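Local atomic coordinates of PRD-containing transcription regulator (Lactobacillus casei, PDB entry 3NUF), a protein that probably regulates transcription, as a small all-helical protein with a PTS regulation domain (PRD), the module of many bacterial sugar-utilisation regulators. Residues 7-12 against 35-40; 29-34 against 91-96; 42-47 against 110-115. All blocks are in the same frame, centred on the assembly; numbering follows the deposited sequence. Where two conformers were deposited one is given.

Contact 1: 7-12 against 35-40; sequences ANVELP and VIKLAA
Ile36 and Lys37 receive the extended peptide 7-12 on the outer side of their helix, one with a methyl group and the other with a long aliphatic stem. Lys37 repays being followed outward. The bond from CA to CB already points toward the extended segment, and CG lies within 4.1 Å of Val9 CG2 and close to Ala7 CB as well, so the start of the stem rests against two apolar groups of the peptide. CD then comes 3.9 Å from Ala7 O and passes near Ala7 N. The turn about CG-CD (chi3 -79°) swings CE out of the extended line of the preceding carbons. At the tip, NZ is linked to Ala7 O by a single water: NZ donates to it at 2.9 Å, and the water in turn donates to Ala7 O at 3.0 Å.

Within the all-helical PRD bundle this segment is the lead-in to helix 13-21, for which Pro12 takes the N-cap position, and it runs over the surface of helix 25-41. CB of Ala7 and of Val9 points toward that helix, that of Asn8 and of Glu10 away.

The apolar half of the contact converges on one methyl group. Ile36 CD1, anti to CA (chi2 171°), is met by Leu11 CD2 at 3.5 Å and by Val9 CG1 at 3.7 Å; Val9 thus divides its two branches between neighbouring helix residues. Ile36 also leans on Leu51 of helix 48-67, and Leu11 reaches Val32 and Asn33, one turn back along helix 25-41.

Contact 2: 29-34 against 91-96; sequences TALVNY and DQVVQH. With EDO (1,2-ethanediol), chain G.
In the PRD bundle, helices 25-41 and 84-97 are bridged by the stacked rings of Tyr34 and His96. Segments 29-34 and 91-96 run at 157° to each other, with axes 11.6 Å apart, a separation that the two rings span. The two rings lie face to face, their planes only 5° apart and their centroids separated by 3.6 Å. Tyr34 CZ sits over the imidazole near CG, and His96 CD2 lies over the phenol ring toward its rim. Each side chain leaves its helix with CG anti to the backbone N (chi1 169° for His96), and the two pass each other in opposite directions.

Along the edges of the rings the neighbours are aliphatic. Val93 CG2 touches the edge of the tyrosine ring, 4.2 Å from CE2, while Leu31 CD1 meets the edge of the imidazole at the same distance from CD2. Leu31 and Val93 also touch each other; the former continues onto Leu58 and Leu62, the latter onto Leu108.

Polar groups beside the stack meet a molecule of 1,2-ethanediol, probably from the crystallisation liquor. Its O2 lies in the imidazole plane and is hydrogen-bonded to His96 ND1 at 3.1 Å. Its O1 is modelled so near Tyr34 OH and Gln92 NE2 that the lengths of those bonds are doubtful. The flat stack leaves His96 ND1 able to bond in the ring plane to the diol while the imidazole face stays on the phenol; the O1 end supports no firm conclusion.

Contact 3: 42-47 against 110-115; sequences AEIHFT and IHFEAA
Phe46 and Ala115 mark where the backbone of the connection 42-47 comes nearest to helix 104-115, with CA atoms 5.4 Å apart. The connection begins with a Schellman motif that ends helix 25-41: Glu43, at positive phi (63°), is its C-prime residue, with Ile44 N bonded to Ala39 O and Glu43 N to Ala40 O. From there the chain extends toward helix 48-67, which starts after the N-cap Thr47, and so carries Ile44 and Phe46 across residues 111-115 of helix 104-115.

Ala115 CB is the small group that both residues use. Ile44 CG2 packs on it at 3.7 Å, and the phenyl ring of Phe46 reaches it at 3.6 Å through CD1, with CE1 about equally near. Farther out, Phe46 CZ comes 4.1 Å from Phe112 CD1, while His111 O lies at the ring's edge, near its plane, 3.9 Å from CE1. Chi1 -58° sets CG anti to the carbonyl carbon, and chi2 (-82°) turns the ring. Ala39 and Leu54 also touch this ring, which therefore fills the junction of three helices. An alanine here would probably leave a gap beside Ala115 CB and Phe112, stripping both of the ring they pack against. Ile44 is more deeply buried, touching Leu89 of helix 84-97 and setting CD1 near the Phe112 ring.

At the outer margin the carbonyl oxygens His45 O and Ala115 O approach to 3.5 Å, two acceptors with no bond between them. A water instead joins the backbones here, accepting from His45 N at 2.9 Å and donating to Ala115 O at 2.8 Å.

Helix 25-41 runs through or next to all three contacts: contacts 1 and 2 use successive segments of it, and contact 3 begins in the connection that follows it. The centres of contacts 1 and 2 are about 11 Å apart, those of 1 and 3 about 12 Å, and those of 2 and 3 about 14 Å. Along the chain, contact 1 closes before contact 3 opens, whereas contact 2 crosses both. Val93 meets Phe112 where contacts 2 and 3 touch, and Leu38 reaches Gln92 and Val93 between contacts 1 and 2. The N-terminal segment, helix 84-97 and helix 104-115 are thereby gathered around one helix in a compact single-chain PRD bundle.

Contact 1: 7-12 against 35-40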
loop_
_atom_site.group_PDB
_atom_site.type_symbol
_atom_site.label_atom_id
_atom_site.label_comp_id
_atom_site.label_asym_id
_atom_site.label_seq_id
_atom_site.Cartn_x
_atom_site.Cartn_y
_atom_site.Cartn_z
ATOM N N ALA A 7 -8.200 -14.092 -5.482
ATOM C CA ALA A 7 -8.420 -14.563 -4.112
ATOM C C ALA A 7 -9.603 -13.865 -3.417
ATOM O O ALA A 7 -9.910 -12.694 -3.694
ATOM C CB ALA A 7 -7.133 -14.395 -3.291
ATOM N N ASN A 8 -10.278 -14.595 -2.519
ATOM C CA ASN A 8 -11.235 -13.988 -1.590
ATOM C C ASN A 8 -10.407 -13.480 -0.414
ATOM O O ASN A 8 -9.602 -14.215 0.154
ATOM C CB ASN A 8 -12.300 -15.003 -1.112
ATOM N N VAL A 9 -10.548 -12.208 -0.077
ATOM C CA VAL A 9 -9.766 -11.679 1.035
ATOM C C VAL A 9 -10.682 -11.394 2.227
ATOM O O VAL A 9 -11.664 -10.649 2.107
ATOM C CB VAL A 9 -8.978 -10.395 0.619
ATOM C CG1 VAL A 9 -8.240 -9.809 1.829
ATOM C CG2 VAL A 9 -8.001 -10.704 -0.539
ATOM N N GLU A 10 -10.310 -11.941 3.382
ATOM C CA GLU A 10 -11.040 -11.709 4.627
ATOM C C GLU A 10 -10.161 -10.923 5.616
ATOM O O GLU A 10 -9.279 -11.481 6.268
ATOM C CB GLU A 10 -11.507 -13.047 5.217
ATOM C CG GLU A 10 -12.651 -13.712 4.402
ATOM C CD GLU A 10 -13.182 -15.002 5.036
ATOM O OE1 GLU A 10 -12.389 -15.704 5.704
ATOM O OE2 GLU A 10 -14.389 -15.310 4.863
ATOM N N LEU A 11 -10.462 -9.637 5.757
ATOM C CA LEU A 11 -9.616 -8.725 6.486
ATOM C C LEU A 11 -9.817 -8.844 7.979
ATOM O O LEU A 11 -10.920 -9.108 8.435
ATOM C CB LEU A 11 -9.940 -7.321 6.002
ATOM C CG LEU A 11 -9.727 -7.125 4.478
ATOM C CD1 LEU A 11 -10.231 -5.731 4.104
ATOM C CD2 LEU A 11 -8.244 -7.307 4.072
ATOM N N PRO A 12 -8.765 -8.570 8.762
ATOM C CA PRO A 12 -8.908 -8.573 10.217
ATOM C C PRO A 12 -9.838 -7.501 10.716
ATOM O O PRO A 12 -10.020 -6.438 10.093
ATOM C CB PRO A 12 -7.492 -8.265 10.711
ATOM C CG PRO A 12 -6.620 -8.482 9.613
ATOM C CD PRO A 12 -7.393 -8.322 8.332
ATOM N N VAL A 35 -3.812 -4.689 -2.961
ATOM C CA VAL A 35 -2.423 -4.724 -2.470
ATOM C C VAL A 35 -2.052 -6.109 -1.888
ATOM O O VAL A 35 -0.962 -6.637 -2.152
ATOM C CB VAL A 35 -2.116 -3.618 -1.520
ATOM C CG1 VAL A 35 -0.692 -3.741 -0.975
ATOM C CG2 VAL A 35 -2.250 -2.267 -2.233
ATOM N N ILE A 36 -2.968 -6.700 -1.130
ATOM C CA ILE A 36 -2.734 -8.036 -0.558
ATOM C C ILE A 36 -2.506 -9.032 -1.697
ATOM O O ILE A 36 -1.565 -9.837 -1.678
ATOM C CB ILE A 36 -3.902 -8.464 0.327
ATOM C CG1 ILE A 36 -3.903 -7.662 1.622
ATOM C CG2 ILE A 36 -3.799 -9.967 0.622
ATOM C CD1 ILE A 36 -5.163 -7.851 2.495
ATOM N N LYS A 37 -3.352 -8.996 -2.701
ATOM C CA LYS A 37 -3.225 -9.912 -3.855
ATOM C C LYS A 37 -2.001 -9.690 -4.715
ATOM O O LYS A 37 -1.359 -10.627 -5.221
ATOM C CB LYS A 37 -4.483 -9.852 -4.664
ATOM C CG LYS A 37 -5.688 -10.469 -3.927
ATOM C CD LYS A 37 -6.964 -10.397 -4.757
ATOM C CE LYS A 37 -7.648 -9.066 -4.765
ATOM N NZ LYS A 37 -9.008 -9.118 -5.484
ATOM N N LEU A 38 -1.646 -8.423 -4.916
ATOM C CA LEU A 38 -0.479 -8.081 -5.680
ATOM C C LEU A 38 0.769 -8.587 -4.932
ATOM O O LEU A 38 1.691 -9.213 -5.493
ATOM C CB LEU A 38 -0.399 -6.533 -5.809
ATOM C CG LEU A 38 0.801 -6.061 -6.578
ATOM C CD1 LEU A 38 0.716 -6.471 -8.036
ATOM C CD2 LEU A 38 0.945 -4.537 -6.532
ATOM N N ALA A 39 0.837 -8.328 -3.636
ATOM C CA ALA A 39 1.977 -8.762 -2.816
ATOM C C ALA A 39 2.054 -10.286 -2.813
ATOM O O ALA A 39 3.149 -10.827 -2.983
ATOM C CB ALA A 39 1.834 -8.215 -1.375
ATOM N N ALA A 40 0.924 -10.951 -2.692
ATOM C CA ALA A 40 0.894 -12.441 -2.684
ATOM C C ALA A 40 1.403 -13.002 -4.010
ATOM O O ALA A 40 2.106 -14.014 -4.001
ATOM C CB ALA A 40 -0.497 -12.922 -2.384
HETATM O O HOH W 1 -10.541 -9.837 -3.129
#

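Contact 2: 29-34 against 91-96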
loop_
_atom_site.group_PDB
_atom_site.type_symbol
_atom_site.label_atom_id
_atom_site.label_comp_id
_atom_site.label_asym_id
_atom_site.label_seq_id
_atom_site.Cartn_x
_atom_site.Cartn_y
_atom_site.Cartn_z
ATOM N N THR A 29 -11.614 -0.763 0.708
ATOM C CA THR A 29 -11.622 -2.221 0.719
ATOM C C THR A 29 -11.002 -2.772 -0.550
ATOM O O THR A 29 -10.169 -3.649 -0.498
ATOM C CB THR A 29 -13.010 -2.809 0.910
ATOM O OG1 THR A 29 -13.554 -2.277 2.129
ATOM C CG2 THR A 29 -12.966 -4.355 1.022
ATOM N N ALA A 30 -11.421 -2.230 -1.707
ATOM C CA ALA A 30 -10.873 -2.661 -2.987
ATOM C C ALA A 30 -9.355 -2.504 -3.043
ATOM O O ALA A 30 -8.630 -3.404 -3.490
ATOM C CB ALA A 30 -11.511 -1.892 -4.136
ATOM N N LEU A 31 -8.896 -1.372 -2.524
ATOM C CA LEU A 31 -7.440 -1.082 -2.571
ATOM C C LEU A 31 -6.644 -2.044 -1.655
ATOM O O LEU A 31 -5.621 -2.581 -2.078
ATOM C CB LEU A 31 -7.188 0.387 -2.199
ATOM C CG LEU A 31 -5.728 0.825 -2.166
ATOM C CD1 LEU A 31 -5.051 0.577 -3.512
ATOM C CD2 LEU A 31 -5.633 2.314 -1.785
ATOM N N VAL A 32 -7.079 -2.198 -0.402
ATOM C CA VAL A 32 -6.411 -3.158 0.471
ATOM C C VAL A 32 -6.404 -4.555 -0.137
ATOM O O VAL A 32 -5.366 -5.248 -0.148
ATOM C CB VAL A 32 -7.085 -3.153 1.864
ATOM C CG1 VAL A 32 -6.498 -4.261 2.744
ATOM C CG2 VAL A 32 -6.867 -1.849 2.532
ATOM N N ASN A 33 -7.551 -5.020 -0.639
ATOM C CA ASN A 33 -7.600 -6.297 -1.286
ATOM C C ASN A 33 -6.589 -6.405 -2.434
ATOM O O ASN A 33 -5.894 -7.407 -2.606
ATOM C CB ASN A 33 -8.982 -6.561 -1.883
ATOM C CG ASN A 33 -10.076 -6.805 -0.864
ATOM O OD1 ASN A 33 -9.830 -7.016 0.284
ATOM N ND2 ASN A 33 -11.318 -6.775 -1.352
ATOM N N TYR A 34 -6.549 -5.350 -3.285
ATOM C CA TYR A 34 -5.633 -5.305 -4.429
ATOM C C TYR A 34 -4.181 -5.446 -3.982
ATOM O O TYR A 34 -3.392 -6.231 -4.551
ATOM C CB TYR A 34 -5.848 -4.022 -5.234
ATOM C CG TYR A 34 -4.808 -3.717 -6.265
ATOM C CD1 TYR A 34 -4.923 -4.219 -7.541
ATOM C CD2 TYR A 34 -3.717 -2.911 -5.980
ATOM C CE1 TYR A 34 -3.983 -3.929 -8.494
ATOM C CE2 TYR A 34 -2.754 -2.656 -6.926
ATOM C CZ TYR A 34 -2.921 -3.166 -8.165
ATOM O OH TYR A 34 -1.972 -2.889 -9.149
ATOM N N ASP A 91 5.500 1.295 -6.819
ATOM C CA ASP A 91 5.182 2.096 -7.994
ATOM C C ASP A 91 3.896 1.608 -8.667
ATOM O O ASP A 91 3.061 2.416 -9.069
ATOM C CB ASP A 91 6.354 2.035 -8.990
ATOM C CG ASP A 91 6.132 2.899 -10.193
ATOM O OD1 ASP A 91 6.333 4.094 -10.081
ATOM O OD2 ASP A 91 5.761 2.395 -11.247
ATOM N N GLN A 92 3.730 0.302 -8.772
ATOM C CA GLN A 92 2.523 -0.243 -9.390
ATOM C C GLN A 92 1.301 0.183 -8.597
ATOM O O GLN A 92 0.270 0.557 -9.181
ATOM C CB GLN A 92 2.594 -1.761 -9.444
ATOM C CG GLN A 92 1.418 -2.352 -10.161
ATOM C CD GLN A 92 1.582 -3.815 -10.511
ATOM O OE1 GLN A 92 2.666 -4.382 -10.426
ATOM N NE2 GLN A 92 0.479 -4.427 -10.930
ATOM N N VAL A 93 1.367 0.144 -7.274
ATOM C CA VAL A 93 0.214 0.548 -6.452
ATOM C C VAL A 93 -0.133 2.012 -6.612
ATOM O O VAL A 93 -1.291 2.391 -6.822
ATOM C CB VAL A 93 0.445 0.243 -4.990
ATOM C CG1 VAL A 93 -0.725 0.776 -4.066
ATOM C CG2 VAL A 93 0.571 -1.248 -4.748
ATOM N N VAL A 94 0.898 2.843 -6.590
ATOM C CA VAL A 94 0.692 4.313 -6.764
ATOM C C VAL A 94 0.025 4.600 -8.102
ATOM O O VAL A 94 -0.949 5.355 -8.171
ATOM C CB VAL A 94 2.027 5.022 -6.689
ATOM C CG1 VAL A 94 1.891 6.529 -7.097
ATOM C CG2 VAL A 94 2.639 4.885 -5.273
ATOM N N GLN A 95 0.509 3.993 -9.172
ATOM C CA GLN A 95 -0.065 4.180 -10.474
ATOM C C GLN A 95 -1.461 3.643 -10.604
ATOM O O GLN A 95 -2.277 4.216 -11.324
ATOM C CB GLN A 95 0.884 3.660 -11.543
ATOM C CG GLN A 95 2.250 4.346 -11.564
ATOM C CD GLN A 95 2.165 5.844 -11.699
ATOM O OE1 GLN A 95 2.691 6.626 -10.860
ATOM N NE2 GLN A 95 1.516 6.267 -12.702
ATOM N N HIS A 96 -1.704 2.525 -9.973
ATOM C CA HIS A 96 -3.040 1.938 -9.922
ATOM C C HIS A 96 -4.052 2.844 -9.264
ATOM O O HIS A 96 -5.145 3.001 -9.807
ATOM C CB HIS A 96 -3.000 0.569 -9.178
ATOM C CG HIS A 96 -4.343 0.009 -8.848
ATOM N ND1 HIS A 96 -5.102 -0.650 -9.781
ATOM C CD2 HIS A 96 -5.051 0.013 -7.702
ATOM C CE1 HIS A 96 -6.226 -1.056 -9.193
ATOM N NE2 HIS A 96 -6.236 -0.637 -7.943
HETATM C C1 EDO G . -3.067 -3.412 -11.973
HETATM O O1 EDO G . -1.922 -3.861 -11.244
HETATM C C2 EDO G . -2.671 -2.173 -12.727
HETATM O O2 EDO G . -3.548 -1.097 -12.369
#

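Contact 3: 42-47 against 110-115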
loop_
_atom_site.group_PDB
_atom_site.type_symbol
_atom_site.label_atom_id
_atom_site.label_comp_id
_atom_site.label_asym_id
_atom_site.label_seq_id
_atom_site.Cartn_x
_atom_site.Cartn_y
_atom_site.Cartn_z
ATOM N N ALA A 42 3.758 -11.713 -5.744
ATOM C CA ALA A 42 5.179 -11.524 -5.538
ATOM C C ALA A 42 5.791 -12.297 -4.363
ATOM O O ALA A 42 6.927 -12.053 -3.978
ATOM C CB ALA A 42 5.457 -9.989 -5.379
ATOM N N GLU A 43 4.990 -13.183 -3.774
ATOM C CA GLU A 43 5.381 -14.014 -2.632
ATOM C C GLU A 43 5.724 -13.226 -1.392
ATOM O O GLU A 43 6.622 -13.578 -0.627
ATOM C CB GLU A 43 6.534 -14.970 -3.011
ATOM C CG GLU A 43 6.124 -15.990 -4.097
ATOM C CD GLU A 43 7.289 -16.913 -4.521
ATOM O OE1 GLU A 43 8.148 -17.252 -3.678
ATOM O OE2 GLU A 43 7.339 -17.293 -5.702
ATOM N N ILE A 44 4.965 -12.142 -1.186
ATOM C CA ILE A 44 5.061 -11.323 -0.002
ATOM C C ILE A 44 3.756 -11.376 0.745
ATOM O O ILE A 44 2.683 -11.253 0.135
ATOM C CB ILE A 44 5.313 -9.878 -0.394
ATOM C CG1 ILE A 44 6.638 -9.774 -1.141
ATOM C CG2 ILE A 44 5.296 -8.960 0.828
ATOM C CD1 ILE A 44 6.871 -8.483 -1.753
ATOM N N HIS A 45 3.875 -11.610 2.044
ATOM C CA HIS A 45 2.746 -11.690 2.908
ATOM C C HIS A 45 2.933 -10.786 4.098
ATOM O O HIS A 45 4.063 -10.596 4.583
ATOM C CB HIS A 45 2.498 -13.161 3.297
ATOM C CG HIS A 45 2.145 -14.018 2.120
ATOM N ND1 HIS A 45 3.094 -14.656 1.346
ATOM C CD2 HIS A 45 0.949 -14.265 1.527
ATOM C CE1 HIS A 45 2.495 -15.287 0.351
ATOM N NE2 HIS A 45 1.193 -15.063 0.437
ATOM N N PHE A 46 1.809 -10.240 4.536
ATOM C CA PHE A 46 1.771 -9.317 5.688
ATOM C C PHE A 46 1.208 -10.046 6.886
ATOM O O PHE A 46 0.175 -10.698 6.750
ATOM C CB PHE A 46 0.861 -8.116 5.413
ATOM C CG PHE A 46 1.272 -7.337 4.195
ATOM C CD1 PHE A 46 2.286 -6.410 4.288
ATOM C CD2 PHE A 46 0.648 -7.537 2.954
ATOM C CE1 PHE A 46 2.722 -5.682 3.158
ATOM C CE2 PHE A 46 1.078 -6.812 1.835
ATOM C CZ PHE A 46 2.140 -5.919 1.955
ATOM N N THR A 47 1.835 -9.854 8.049
ATOM C CA THR A 47 1.162 -10.212 9.262
ATOM C C THR A 47 -0.045 -9.309 9.500
ATOM O O THR A 47 -0.194 -8.224 8.887
ATOM C CB THR A 47 2.078 -10.067 10.468
ATOM O OG1 THR A 47 2.365 -8.682 10.681
ATOM C CG2 THR A 47 3.372 -10.887 10.348
ATOM N N ILE A 110 8.558 0.809 1.883
ATOM C CA ILE A 110 9.023 0.284 3.173
ATOM C C ILE A 110 8.068 -0.752 3.744
ATOM O O ILE A 110 8.513 -1.678 4.423
ATOM C CB ILE A 110 9.239 1.453 4.155
ATOM C CG1 ILE A 110 10.226 2.466 3.600
ATOM C CG2 ILE A 110 9.697 0.979 5.559
ATOM C CD1 ILE A 110 11.536 1.915 3.107
ATOM N N HIS A 111 6.784 -0.647 3.481
ATOM C CA HIS A 111 5.829 -1.634 3.936
ATOM C C HIS A 111 6.133 -2.966 3.285
ATOM O O HIS A 111 6.104 -3.988 3.925
ATOM C CB HIS A 111 4.430 -1.164 3.637
ATOM C CG HIS A 111 4.023 0.040 4.399
ATOM N ND1 HIS A 111 3.154 -0.011 5.460
ATOM C CD2 HIS A 111 4.301 1.353 4.202
ATOM C CE1 HIS A 111 2.976 1.212 5.931
ATOM N NE2 HIS A 111 3.661 2.066 5.195
ATOM N N PHE A 112 6.379 -2.989 1.984
ATOM C CA PHE A 112 6.726 -4.216 1.283
ATOM C C PHE A 112 8.082 -4.724 1.779
ATOM O O PHE A 112 8.266 -5.941 1.907
ATOM C CB PHE A 112 6.798 -3.991 -0.236
ATOM C CG PHE A 112 5.491 -3.750 -0.886
ATOM C CD1 PHE A 112 4.610 -4.780 -1.088
ATOM C CD2 PHE A 112 5.141 -2.515 -1.371
ATOM C CE1 PHE A 112 3.377 -4.565 -1.708
ATOM C CE2 PHE A 112 3.914 -2.283 -1.981
ATOM C CZ PHE A 112 3.011 -3.259 -2.110
ATOM N N GLU A 113 9.053 -3.852 2.019
ATOM C CA GLU A 113 10.370 -4.261 2.476
ATOM C C GLU A 113 10.264 -4.921 3.863
ATOM O O GLU A 113 10.892 -5.981 4.103
ATOM C CB GLU A 113 11.282 -3.032 2.470
ATOM C CG GLU A 113 12.790 -3.303 2.437
ATOM C CD GLU A 113 13.320 -3.732 1.083
ATOM O OE1 GLU A 113 12.560 -4.248 0.228
ATOM O OE2 GLU A 113 14.565 -3.645 0.868
ATOM N N ALA A 114 9.505 -4.317 4.765
ATOM C CA ALA A 114 9.301 -4.882 6.104
ATOM C C ALA A 114 8.601 -6.243 6.034
ATOM O O ALA A 114 8.949 -7.169 6.814
ATOM C CB ALA A 114 8.550 -3.903 6.972
ATOM N N ALA A 115 7.630 -6.409 5.167
ATOM C CA ALA A 115 6.916 -7.675 5.056
ATOM C C ALA A 115 7.793 -8.827 4.562
ATOM O O ALA A 115 7.463 -9.978 4.801
ATOM C CB ALA A 115 5.664 -7.538 4.187
HETATM O O HOH W 2 6.584 -12.024 3.107
#